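Local atomic coordinates of beta-xylanase (Caldicellulosiruptor kristjanssonii, PDB entry 7NWN), a protein that probably binds plant cell-wall polysaccharides through this family 9 carbohydrate-binding module, which belongs to a multimodular xylanase-glucuronoyl esterase. Residues I96-F102 with I161-E165; R104-Y108 with A190-S195. All blocks are in the same frame, centred on the assembly; numbering follows the deposited sequence. Where two conformers were deposited one is given.

Interaction 1 pairs two strands of a sheet, and interaction 2 joins two loops beside it. Their centres are about 10 Å apart. The chain runs from strand 93-99 into loop 104-108, past the calcium ion bound by Asp99. The backbone N of Arg104 is 2.8 Å from Asp99 OD2, a probable hydrogen bond. The Phe97 ring packs against Tyr108 and Ala190 of interaction 2, with its CD2 3.3 Å from Tyr108 OH and its CE2 3.7 Å from Ala190 O. The side chains of Phe97 and Trp191 each lie near a bound hexaethylene glycol, which probably comes from the crystallisation liquor but may mark a sugar-binding pocket.

Interaction 1 of 2, residues I96-F102 with I161-E165; sequences IFLDENF and IMGFE. With CA (calcium ion), chain S.
Phe97 and Asp99 form antiparallel hydrogen-bonded pairs with Glu165 and Gly163, and Leu98 with Phe164 is the non-hydrogen-bonded pair between them; the axes of the two short strands approach to 4.5 Å, with 154° between their directions. Four backbone bonds close this ladder. The bond from Asp99 N to Gly163 O, 2.8 Å, is nearly straight. Gly163 N returns to Asp99 O, which also accepts from Phe102 N as the chain leaves the strand in a type I turn.

Phe97 and Glu165 lie side by side on one face of the sheet. Phe97 CD1 is 3.5 Å from Glu165 CB, and the ring edge meets Glu165 O. The Glu165 chain bends at chi2 (60°), and its carboxylate accepts from the backbone N of Phe184 and Asp185. Asp99 is on this face too. Its OD1 binds the calcium ion at 2.1 Å together with water 2, and Asp103, Asp111 and Asp112 also bind the ion.

The other face belongs to the core of the beta-sandwich, the fold of family 9 modules. There Leu98 CD1 meets the edge of the Phe164 ring and also touches Met162 CB. Ile96 CG2 packs on Phe164 CE1 at 3.8 Å. Leu70 and Val72 of the opposing sheet cover Leu98 and Ile96.

Beyond the strand, Met162 runs alongside Glu100, with SD 4.0 Å from Glu100 CG. The Glu100 carboxylate reaches away to Ser153 N, Lys154 N and Arg132. Phe102 CG is anti to its backbone N (chi1 -161°), which swings the ring over Ile161. Ile161 CG2 sits over the ring centre in a CH-pi contact, 3.7 Å from the centroid. Water 1 donates to both Glu100 O and Ile161 O.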
ATOM      1  N   ILE A  96      -3.593   0.271  -3.142  1.00 35.88           N
ATOM      2  CA  ILE A  96      -2.388   1.091  -3.095  1.00 36.14           C
ATOM      3  C   ILE A  96      -2.434   1.951  -4.356  1.00 34.86           C
ATOM      4  O   ILE A  96      -2.644   1.422  -5.431  1.00 32.71           O
ATOM      5  CB  ILE A  96      -1.107   0.210  -3.027  1.00 36.27           C
ATOM      6  CG1 ILE A  96      -1.093  -0.579  -1.701  1.00 38.54           C
ATOM      7  CG2 ILE A  96       0.181   1.058  -3.124  1.00 33.21           C
ATOM      8  CD1 ILE A  96      -0.250  -1.840  -1.805  1.00 40.70           C
ATOM      9  N   PHE A  97      -2.246   3.251  -4.175  1.00 37.29           N
ATOM     10  CA  PHE A  97      -2.232   4.225  -5.254  1.00 34.60           C
ATOM     11  C   PHE A  97      -0.856   4.891  -5.263  1.00 36.77           C
ATOM     12  O   PHE A  97      -0.353   5.216  -4.189  1.00 34.97           O
ATOM     13  CB  PHE A  97      -3.271   5.302  -4.925  1.00 38.27           C
ATOM     14  CG  PHE A  97      -4.697   4.842  -4.651  1.00 36.51           C
ATOM     15  CD1 PHE A  97      -5.044   4.263  -3.434  1.00 34.23           C
ATOM     16  CD2 PHE A  97      -5.696   5.038  -5.605  1.00 40.89           C
ATOM     17  CE1 PHE A  97      -6.363   3.921  -3.155  1.00 38.58           C
ATOM     18  CE2 PHE A  97      -7.027   4.706  -5.338  1.00 41.27           C
ATOM     19  CZ  PHE A  97      -7.352   4.147  -4.111  1.00 37.80           C
ATOM     20  N   LEU A  98      -0.286   5.105  -6.460  1.00 37.56           N
ATOM     21  CA  LEU A  98       1.001   5.785  -6.579  1.00 42.56           C
ATOM     22  C   LEU A  98       0.984   6.770  -7.763  1.00 37.06           C
ATOM     23  O   LEU A  98       0.561   6.417  -8.871  1.00 37.03           O
ATOM     24  CB  LEU A  98       2.101   4.737  -6.781  1.00 35.10           C
ATOM     25  CG  LEU A  98       3.538   5.226  -6.535  1.00 38.93           C
ATOM     26  CD1 LEU A  98       3.771   5.571  -5.068  1.00 35.54           C
ATOM     27  CD2 LEU A  98       4.536   4.170  -7.030  1.00 41.53           C
ATOM     28  N   ASP A  99       1.440   8.004  -7.498  1.00 40.63           N
ATOM     29  CA  ASP A  99       1.706   9.001  -8.539  1.00 40.76           C
ATOM     30  C   ASP A  99       3.229   9.148  -8.557  1.00 41.46           C
ATOM     31  O   ASP A  99       3.780   9.889  -7.735  1.00 41.82           O
ATOM     32  CB  ASP A  99       0.988  10.310  -8.183  1.00 40.09           C
ATOM     33  CG  ASP A  99       1.327  11.581  -9.006  1.00 43.35           C
ATOM     34  OD1 ASP A  99       1.977  11.491 -10.086  1.00 36.26           O
ATOM     35  OD2 ASP A  99       0.963  12.664  -8.507  1.00 41.43           O
ATOM     36  N   GLU A 100       3.857   8.341  -9.419  1.00 40.54           N
ATOM     37  CA  GLU A 100       5.296   8.095  -9.362  1.00 45.86           C
ATOM     38  C   GLU A 100       6.066   9.356  -9.764  1.00 50.58           C
ATOM     39  O   GLU A 100       7.075   9.665  -9.143  1.00 49.08           O
ATOM     40  CB  GLU A 100       5.671   6.927 -10.279  1.00 43.34           C
ATOM     41  CG  GLU A 100       7.063   6.385 -10.023  1.00 46.18           C
ATOM     42  CD  GLU A 100       7.472   5.207 -10.891  1.00 46.09           C
ATOM     43  OE1 GLU A 100       6.650   4.705 -11.672  1.00 48.73           O
ATOM     44  OE2 GLU A 100       8.611   4.780 -10.763  1.00 55.81           O
ATOM     45  N   ASN A 101       5.579  10.094 -10.775  1.00 50.74           N
ATOM     46  CA  ASN A 101       6.273  11.316 -11.190  1.00 52.36           C
ATOM     47  C   ASN A 101       5.879  12.506 -10.321  1.00 52.68           C
ATOM     48  O   ASN A 101       6.457  13.561 -10.471  1.00 55.04           O
ATOM     49  CB  ASN A 101       6.057  11.666 -12.668  1.00 48.43           C
ATOM     50  CG  ASN A 101       6.482  10.565 -13.622  1.00 55.50           C
ATOM     51  OD1 ASN A 101       7.358   9.744 -13.334  1.00 58.22           O
ATOM     52  ND2 ASN A 101       5.835  10.501 -14.771  1.00 65.24           N
ATOM     53  N   PHE A 102       4.903  12.362  -9.418  1.00 46.60           N
ATOM     54  CA  PHE A 102       4.423  13.477  -8.606  1.00 45.20           C
ATOM     55  C   PHE A 102       3.869  14.644  -9.448  1.00 50.01           C
ATOM     56  O   PHE A 102       4.017  15.802  -9.066  1.00 49.59           O
ATOM     57  CB  PHE A 102       5.505  13.952  -7.645  1.00 41.14           C
ATOM     58  CG  PHE A 102       4.998  14.763  -6.484  1.00 44.12           C
ATOM     59  CD1 PHE A 102       3.918  14.346  -5.726  1.00 47.43           C
ATOM     60  CD2 PHE A 102       5.620  15.953  -6.120  1.00 48.71           C
ATOM     61  CE1 PHE A 102       3.453  15.101  -4.653  1.00 47.79           C
ATOM     62  CE2 PHE A 102       5.178  16.683  -5.025  1.00 48.13           C
ATOM     63  CZ  PHE A 102       4.087  16.267  -4.294  1.00 51.77           C
ATOM     64  N   ILE A 161       9.969  12.578  -4.165  1.00 46.94           N
ATOM     65  CA  ILE A 161       8.619  12.671  -3.620  1.00 45.02           C
ATOM     66  C   ILE A 161       7.684  12.001  -4.609  1.00 44.21           C
ATOM     67  O   ILE A 161       7.792  12.253  -5.818  1.00 43.74           O
ATOM     68  CB  ILE A 161       8.167  14.102  -3.265  1.00 51.21           C
ATOM     69  CG1 ILE A 161       9.086  14.724  -2.216  1.00 56.79           C
ATOM     70  CG2 ILE A 161       6.718  14.135  -2.783  1.00 43.92           C
ATOM     71  CD1 ILE A 161       8.840  16.193  -1.978  1.00 61.05           C
ATOM     72  N   MET A 162       6.797  11.137  -4.068  1.00 41.56           N
ATOM     73  CA  MET A 162       5.723  10.566  -4.874  1.00 40.84           C
ATOM     74  C   MET A 162       4.370  10.844  -4.209  1.00 37.33           C
ATOM     75  O   MET A 162       4.294  11.094  -3.008  1.00 38.35           O
ATOM     76  CB  MET A 162       5.922   9.065  -5.104  1.00 41.76           C
ATOM     77  CG  MET A 162       7.169   8.785  -5.915  1.00 44.75           C
ATOM     78  SD  MET A 162       7.579   7.022  -6.141  1.00 47.09           S
ATOM     79  CE  MET A 162       8.065   6.586  -4.484  1.00 48.61           C
ATOM     80  N   GLY A 163       3.309  10.867  -5.027  1.00 39.64           N
ATOM     81  CA  GLY A 163       1.981  10.818  -4.442  1.00 37.24           C
ATOM     82  C   GLY A 163       1.649   9.362  -4.079  1.00 36.77           C
ATOM     83  O   GLY A 163       2.016   8.435  -4.808  1.00 35.79           O
ATOM     84  N   PHE A 164       0.939   9.192  -2.966  1.00 36.73           N
ATOM     85  CA  PHE A 164       0.605   7.861  -2.487  1.00 41.08           C
ATOM     86  C   PHE A 164      -0.753   7.930  -1.796  1.00 36.29           C
ATOM     87  O   PHE A 164      -0.999   8.866  -1.040  1.00 40.30           O
ATOM     88  CB  PHE A 164       1.713   7.427  -1.511  1.00 39.09           C
ATOM     89  CG  PHE A 164       1.471   6.129  -0.794  1.00 36.06           C
ATOM     90  CD1 PHE A 164       1.764   4.925  -1.424  1.00 34.76           C
ATOM     91  CD2 PHE A 164       0.927   6.119   0.474  1.00 33.30           C
ATOM     92  CE1 PHE A 164       1.501   3.731  -0.773  1.00 34.52           C
ATOM     93  CE2 PHE A 164       0.635   4.911   1.102  1.00 32.94           C
ATOM     94  CZ  PHE A 164       0.954   3.736   0.486  1.00 30.70           C
ATOM     95  N   GLU A 165      -1.548   6.860  -1.926  1.00 40.01           N
ATOM     96  CA  GLU A 165      -2.710   6.640  -1.067  1.00 37.51           C
ATOM     97  C   GLU A 165      -2.766   5.144  -0.689  1.00 35.51           C
ATOM     98  O   GLU A 165      -2.259   4.307  -1.428  1.00 33.62           O
ATOM     99  CB  GLU A 165      -3.995   7.148  -1.769  1.00 38.73           C
ATOM    100  CG  GLU A 165      -5.335   6.864  -1.056  1.00 35.91           C
ATOM    101  CD  GLU A 165      -5.545   7.437   0.340  1.00 39.37           C
ATOM    102  OE1 GLU A 165      -4.583   7.468   1.172  1.00 41.28           O
ATOM    103  OE2 GLU A 165      -6.688   7.863   0.636  1.00 42.56           O
TER
HETATM  104 CA    CA S 318       1.576  10.872 -12.110  0.60 51.82          CA
HETATM  105  O   HOH W   1       8.728  11.591  -8.425  1.00 54.45           O
HETATM  106  O   HOH W   2      -0.499  12.227 -11.725  1.00 54.89           O

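Interaction 2 of 2, residues R104-Y108 with A190-S195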
ATOM      1  N   ARG A 104       0.598  15.145  -9.738  0.50 49.85           N
ATOM      2  CA  ARG A 104      -0.572  15.651  -9.029  0.50 47.65           C
ATOM      3  C   ARG A 104      -1.643  16.131 -10.017  0.50 42.21           C
ATOM      4  O   ARG A 104      -2.345  17.088  -9.734  0.50 49.85           O
ATOM      5  CB  ARG A 104      -0.184  16.840  -8.143  0.50 47.52           C
ATOM      6  CG  ARG A 104       0.492  16.494  -6.825  0.50 47.85           C
ATOM      7  CD  ARG A 104       1.427  17.614  -6.385  0.50 46.41           C
ATOM      8  NE  ARG A 104       2.446  17.884  -7.405  0.50 54.41           N
ATOM      9  CZ  ARG A 104       3.365  18.842  -7.339  0.50 51.66           C
ATOM     10  NH1 ARG A 104       3.414  19.644  -6.291  0.50 49.54           N
ATOM     11  NH2 ARG A 104       4.239  18.983  -8.316  0.50 53.05           N
ATOM     12  N   ALA A 105      -1.762  15.488 -11.180  1.00 41.15           N
ATOM     13  CA  ALA A 105      -2.862  15.749 -12.090  1.00 45.22           C
ATOM     14  C   ALA A 105      -4.219  15.460 -11.403  1.00 52.78           C
ATOM     15  O   ALA A 105      -4.295  14.887 -10.303  1.00 52.05           O
ATOM     16  CB  ALA A 105      -2.656  14.900 -13.321  1.00 44.29           C
ATOM     17  N   ILE A 106      -5.310  15.903 -12.035  1.00 56.21           N
ATOM     18  CA  ILE A 106      -6.637  15.770 -11.450  1.00 51.35           C
ATOM     19  C   ILE A 106      -7.315  14.551 -12.070  1.00 45.60           C
ATOM     20  O   ILE A 106      -8.412  14.188 -11.684  1.00 47.80           O
ATOM     21  CB  ILE A 106      -7.468  17.062 -11.598  1.00 57.20           C
ATOM     22  CG1 ILE A 106      -7.614  17.500 -13.062  1.00 58.48           C
ATOM     23  CG2 ILE A 106      -6.930  18.170 -10.696  1.00 51.30           C
ATOM     24  CD1 ILE A 106      -8.936  18.186 -13.340  1.00 64.15           C
ATOM     25  N   SER A 107      -6.644  13.932 -13.042  1.00 44.89           N
ATOM     26  CA  SER A 107      -7.108  12.700 -13.641  1.00 48.97           C
ATOM     27  C   SER A 107      -5.878  11.828 -13.936  1.00 50.31           C
ATOM     28  O   SER A 107      -4.755  12.307 -13.839  1.00 48.47           O
ATOM     29  CB  SER A 107      -7.974  13.011 -14.853  1.00 52.32           C
ATOM     30  OG  SER A 107      -7.179  13.226 -16.014  1.00 55.20           O
ATOM     31  N   TYR A 108      -6.070  10.536 -14.236  1.00 47.80           N
ATOM     32  CA  TYR A 108      -4.981   9.572 -14.154  1.00 50.91           C
ATOM     33  C   TYR A 108      -4.056   9.749 -15.361  1.00 51.11           C
ATOM     34  O   TYR A 108      -4.514   9.672 -16.493  1.00 54.01           O
ATOM     35  CB  TYR A 108      -5.499   8.123 -14.026  1.00 44.68           C
ATOM     36  CG  TYR A 108      -5.633   7.625 -12.600  1.00 45.15           C
ATOM     37  CD1 TYR A 108      -6.466   8.274 -11.697  1.00 39.19           C
ATOM     38  CD2 TYR A 108      -4.920   6.515 -12.123  1.00 47.12           C
ATOM     39  CE1 TYR A 108      -6.554   7.872 -10.361  1.00 44.86           C
ATOM     40  CE2 TYR A 108      -5.024   6.085 -10.798  1.00 39.65           C
ATOM     41  CZ  TYR A 108      -5.879   6.741  -9.922  1.00 43.60           C
ATOM     42  OH  TYR A 108      -5.988   6.371  -8.601  1.00 40.92           O
ATOM     43  N   ALA A 190      -9.925   9.216  -4.867  1.00 43.34           N
ATOM     44  CA  ALA A 190      -8.565   8.798  -5.202  1.00 40.94           C
ATOM     45  C   ALA A 190      -8.554   7.882  -6.404  1.00 38.45           C
ATOM     46  O   ALA A 190      -7.563   7.852  -7.149  1.00 38.72           O
ATOM     47  CB  ALA A 190      -7.867   8.129  -4.022  1.00 43.04           C
ATOM     48  N   TRP A 191      -9.636   7.117  -6.592  1.00 37.25           N
ATOM     49  CA  TRP A 191      -9.645   6.240  -7.760  1.00 38.81           C
ATOM     50  C   TRP A 191      -9.686   6.996  -9.093  1.00 35.41           C
ATOM     51  O   TRP A 191      -9.475   6.375 -10.147  1.00 35.45           O
ATOM     52  CB  TRP A 191     -10.778   5.220  -7.674  1.00 42.41           C
ATOM     53  CG  TRP A 191     -12.147   5.810  -7.825  1.00 46.23           C
ATOM     54  CD1 TRP A 191     -12.887   6.455  -6.875  1.00 41.55           C
ATOM     55  CD2 TRP A 191     -12.937   5.807  -9.034  1.00 41.93           C
ATOM     56  NE1 TRP A 191     -14.079   6.862  -7.417  1.00 45.04           N
ATOM     57  CE2 TRP A 191     -14.158   6.451  -8.725  1.00 48.15           C
ATOM     58  CE3 TRP A 191     -12.744   5.310 -10.328  1.00 47.09           C
ATOM     59  CZ2 TRP A 191     -15.174   6.612  -9.678  1.00 50.52           C
ATOM     60  CZ3 TRP A 191     -13.745   5.464 -11.268  1.00 52.57           C
ATOM     61  CH2 TRP A 191     -14.939   6.121 -10.949  1.00 44.28           C
ATOM     62  N   GLN A 192      -9.975   8.312  -9.032  1.00 44.32           N
ATOM     63  CA  GLN A 192     -10.248   9.117 -10.233  1.00 50.83           C
ATOM     64  C   GLN A 192      -9.276  10.287 -10.329  1.00 44.11           C
ATOM     65  O   GLN A 192      -9.042  10.774 -11.418  1.00 46.89           O
ATOM     66  CB  GLN A 192     -11.635   9.781 -10.183  1.00 46.11           C
ATOM     67  CG  GLN A 192     -12.753   8.854 -10.577  1.00 60.46           C
ATOM     68  CD  GLN A 192     -14.066   9.562 -10.803  1.00 52.32           C
ATOM     69  OE1 GLN A 192     -14.519   9.627 -11.930  1.00 56.20           O
ATOM     70  NE2 GLN A 192     -14.656  10.125  -9.765  1.00 48.60           N
ATOM     71  N   ASN A 193      -8.730  10.711  -9.191  1.00 44.09           N
ATOM     72  CA  ASN A 193      -8.056  11.984  -9.050  1.00 46.44           C
ATOM     73  C   ASN A 193      -6.730  11.840  -8.272  1.00 40.97           C
ATOM     74  O   ASN A 193      -6.694  11.876  -7.042  1.00 40.15           O
ATOM     75  CB  ASN A 193      -9.014  12.979  -8.390  1.00 42.86           C
ATOM     76  CG  ASN A 193      -8.474  14.392  -8.320  1.00 48.14           C
ATOM     77  OD1 ASN A 193      -7.329  14.655  -8.661  1.00 50.40           O
ATOM     78  ND2 ASN A 193      -9.272  15.298  -7.794  1.00 40.41           N
ATOM     79  N   PRO A 194      -5.565  11.753  -8.958  1.00 41.23           N
ATOM     80  CA  PRO A 194      -4.278  11.627  -8.263  1.00 40.55           C
ATOM     81  C   PRO A 194      -3.893  12.775  -7.333  1.00 43.45           C
ATOM     82  O   PRO A 194      -3.143  12.564  -6.373  1.00 46.19           O
ATOM     83  CB  PRO A 194      -3.299  11.430  -9.412  1.00 43.49           C
ATOM     84  CG  PRO A 194      -4.148  10.806 -10.492  1.00 41.92           C
ATOM     85  CD  PRO A 194      -5.453  11.588 -10.411  1.00 41.82           C
ATOM     86  N   SER A 195      -4.478  13.963  -7.557  1.00 44.96           N
ATOM     87  CA  SER A 195      -4.164  15.140  -6.758  1.00 46.38           C
ATOM     88  C   SER A 195      -4.692  14.984  -5.347  1.00 43.56           C
ATOM     89  O   SER A 195      -4.335  15.749  -4.459  1.00 50.31           O
ATOM     90  CB  SER A 195      -4.695  16.417  -7.422  1.00 56.25           C
ATOM     91  OG  SER A 195      -6.095  16.604  -7.229  1.00 49.48           O
TER
HETATM   92  O   HOH W   3      -8.855   9.477 -13.918  1.00 46.61           O
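Tyr108 OH donates a hydrogen bond to Ala190 O at 2.6 Å. The hydroxyl is tilted 20° from the carbonyl plane. Water 3 adds a bridge at the other end of the tyrosine, accepting from Tyr108 N and donating to Gln192 O.

Packing involves the same ring. Pro194 CG lies over one face in a CH-pi contact, 4.0 Å from the centroid. Asn193 N is at the ring edge, near its plane, and Trp191 O is 3.3 Å from Tyr108 CE1. The backbone of 190-193 thus runs along one edge of the ring, and the proline covers a face. A leucine in place of Tyr108 would probably leave Ala190 O without this donor and Pro194 without a flat ring to rest on. Pro194 CD also packs against Ala105 O.

A weaker set of contacts runs along the backbones. Ser107 CA points its hydrogen almost straight at Gln192 O, 3.5 Å away, and Asn193 CA makes a more bent contact with Ile106 O.

Within 190-195, with chi1 at -174°, the Asn193 side chain extends away from its own N, and OD1 turns towards Ser195. OD1 accepts from Ser195 N at 3.1 Å, which makes an Asx turn, and from Ser195 OG at 2.7 Å. Both donors come from the same face of the amide, and together they fix its oxygen beside Ile106 CA.

The two loops lead into strands 112-118 and 198-202 of the same sheet. This is the inter-strand loop packing of a beta-sandwich; bound glycols beside Tyr108 and Trp191 are consistent with a pocket here, which may be the sugar site.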